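Local coordinates for protein fructose-bisphosphate aldolase (Slackia heliotrinireducens, PDB 4MOZ) that is a DeoC/LacD-family aldolase built as a parallel eight-stranded beta/alpha (TIM) barrel, at residues I71-C77 / A281-K286. Residues are numbered along the deposited sequence; the frame is centred on the assembly and turned at random. Where two conformers were deposited one is given.
Sequences IADQGVC and AVRLTK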
loop_
_atom_site.group_PDB
_atom_site.type_symbol
_atom_site.label_atom_id
_atom_site.label_comp_id
_atom_site.label_asym_id
_atom_site.label_seq_id
_atom_site.Cartn_x
_atom_site.Cartn_y
_atom_site.Cartn_z
ATOM N N ILE C 71 6.838 -26.426 -29.600
ATOM C CA ILE C 71 6.576 -27.638 -28.821
ATOM C C ILE C 71 5.097 -27.739 -28.448
ATOM O O ILE C 71 4.470 -28.777 -28.659
ATOM C CB ILE C 71 7.445 -27.704 -27.548
ATOM C CG1 ILE C 71 8.926 -27.836 -27.916
ATOM C CG2 ILE C 71 7.030 -28.883 -26.679
ATOM C CD1 ILE C 71 9.879 -27.548 -26.774
ATOM N N ALA C 72 4.545 -26.658 -27.911
ATOM C CA ALA C 72 3.140 -26.616 -27.521
ATOM C C ALA C 72 2.212 -26.876 -28.706
ATOM O O ALA C 72 1.151 -27.484 -28.549
ATOM C CB ALA C 72 2.814 -25.277 -26.881
ATOM N N ASP C 73 2.627 -26.423 -29.886
ATOM C CA ASP C 73 1.808 -26.511 -31.094
ATOM C C ASP C 73 1.918 -27.876 -31.783
ATOM O O ASP C 73 0.919 -28.419 -32.255
ATOM C CB ASP C 73 2.192 -25.384 -32.057
ATOM C CG ASP C 73 1.389 -25.401 -33.343
ATOM O OD1 ASP C 73 0.143 -25.326 -33.289
ATOM O OD2 ASP C 73 2.015 -25.473 -34.417
ATOM N N GLN C 74 3.130 -28.428 -31.833
ATOM C CA GLN C 74 3.379 -29.682 -32.546
ATOM C C GLN C 74 3.237 -30.905 -31.651
ATOM O O GLN C 74 2.939 -31.994 -32.132
ATOM C CB GLN C 74 4.758 -29.669 -33.205
ATOM C CG GLN C 74 4.840 -28.750 -34.409
ATOM C CD GLN C 74 6.265 -28.415 -34.791
ATOM O OE1 GLN C 74 6.622 -27.244 -34.913
ATOM N NE2 GLN C 74 7.092 -29.441 -34.972
ATOM N N GLY C 75 3.460 -30.723 -30.354
ATOM C CA GLY C 75 3.264 -31.800 -29.396
ATOM C C GLY C 75 1.820 -31.867 -28.941
ATOM O O GLY C 75 0.949 -31.194 -29.492
ATOM N N VAL C 76 1.564 -32.694 -27.937
ATOM C CA VAL C 76 0.235 -32.783 -27.347
ATOM C C VAL C 76 0.359 -32.379 -25.889
ATOM O O VAL C 76 1.093 -33.008 -25.121
ATOM C CB VAL C 76 -0.391 -34.199 -27.491
ATOM C CG1 VAL C 76 -1.763 -34.257 -26.828
ATOM C CG2 VAL C 76 -0.512 -34.593 -28.958
ATOM N N CYS C 77 -0.341 -31.304 -25.530
ATOM C CA CYS C 77 -0.339 -30.767 -24.170
ATOM C C CYS C 77 -1.759 -30.363 -23.792
ATOM O O CYS C 77 -2.596 -30.146 -24.671
ATOM C CB CYS C 77 0.578 -29.540 -24.070
ATOM S SG CYS C 77 2.243 -29.726 -24.761
ATOM N N ALA C 281 11.445 -33.406 -27.953
ATOM C CA ALA C 281 10.576 -32.679 -27.037
ATOM C C ALA C 281 9.116 -32.974 -27.342
ATOM O O ALA C 281 8.348 -33.323 -26.439
ATOM C CB ALA C 281 10.844 -31.184 -27.131
ATOM N N VAL C 282 8.752 -32.833 -28.617
ATOM C CA VAL C 282 7.416 -33.164 -29.107
ATOM C C VAL C 282 7.043 -34.610 -28.740
ATOM O O VAL C 282 5.955 -34.863 -28.215
ATOM C CB VAL C 282 7.302 -32.909 -30.629
ATOM C CG1 VAL C 282 6.084 -33.595 -31.227
ATOM C CG2 VAL C 282 7.246 -31.417 -30.914
ATOM N N ARG C 283 7.958 -35.544 -28.984
ATOM C CA ARG C 283 7.723 -36.953 -28.649
ATOM C C ARG C 283 7.514 -37.192 -27.151
ATOM O O ARG C 283 6.722 -38.054 -26.770
ATOM C CB ARG C 283 8.845 -37.855 -29.177
ATOM C CG ARG C 283 8.865 -38.003 -30.694
ATOM C CD ARG C 283 9.678 -39.210 -31.147
ATOM N NE ARG C 283 11.018 -39.246 -30.561
ATOM C CZ ARG C 283 12.097 -38.685 -31.100
ATOM N NH1 ARG C 283 12.013 -38.030 -32.253
ATOM N NH2 ARG C 283 13.268 -38.781 -30.483
ATOM N N LEU C 284 8.215 -36.431 -26.309
ATOM C CA LEU C 284 8.048 -36.561 -24.862
ATOM C C LEU C 284 6.685 -36.046 -24.395
ATOM O O LEU C 284 6.055 -36.665 -23.538
ATOM C CB LEU C 284 9.196 -35.907 -24.083
ATOM C CG LEU C 284 9.134 -36.026 -22.552
ATOM C CD1 LEU C 284 9.092 -37.474 -22.079
ATOM C CD2 LEU C 284 10.292 -35.288 -21.897
ATOM N N THR C 285 6.226 -34.932 -24.964
ATOM C CA THR C 285 4.899 -34.409 -24.619
ATOM C C THR C 285 3.847 -35.456 -24.968
ATOM O O THR C 285 2.884 -35.654 -24.223
ATOM C CB THR C 285 4.546 -33.080 -25.333
ATOM O OG1 THR C 285 4.432 -33.293 -26.747
ATOM C CG2 THR C 285 5.591 -32.003 -25.062
ATOM N N LYS C 286 4.058 -36.130 -26.099
ATOM C CA LYS C 286 3.145 -37.156 -26.586
ATOM C C LYS C 286 3.135 -38.352 -25.644
ATOM O O LYS C 286 2.070 -38.887 -25.340
ATOM C CB LYS C 286 3.496 -37.568 -28.021
ATOM C CG LYS C 286 3.143 -36.509 -29.055
ATOM C CD LYS C 286 3.518 -36.927 -30.468
ATOM C CE LYS C 286 3.035 -35.893 -31.474
ATOM N NZ LYS C 286 3.337 -36.281 -32.880
#
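T285 meets the turn G75-V76 through its hydroxyl, which accepts a hydrogen bond from the backbone N of V76 (N to OG1 3.2 Å, N-H...O angle 145°) and lies 3.3 Å from G75 CA. The same OG1 donates to V282 O one helical turn back, at 2.6 Å, with the donor tilted 20° from the carbonyl plane. The hydroxyl is gripped from two sides; chi1 of 66° sets OG1 between the backbone N and the carbonyl carbon, where it can reach both V282 O and V76 N. V282 O also keeps its helical partner, K286 N. The close approach is made at G75, the first residue to leave helical geometry after helix 66-74: its CA comes within 4.4 Å of V282 CA.

Both branches of V282 press on this helix end from one side, CG1 against Q74 O (3.6 Å) and G75 CA, CG2 against Q74 CB. On the inner side, T285 CG2 touches I71 CG2 at 3.8 Å, while the end of I71 packs over A281 CB. The V76 and K286 side chains cross nearly at right angles, V76 CG2 against K286 CG; the extended lysine runs on past Q74 O to a salt bridge with D310.

S289, a turn further along helix 278-294, hydrogen-bonds V76 O and so continues the link to the turn. The contact joins two adjacent outer helices of the barrel, helix 66-74, leading into strand 79-82, and helix 278-294, beyond the last strand (266-269), with I71 and T285 packed on strand 37-41 and I71, A281 and T285 reaching I273 of helix 271-274.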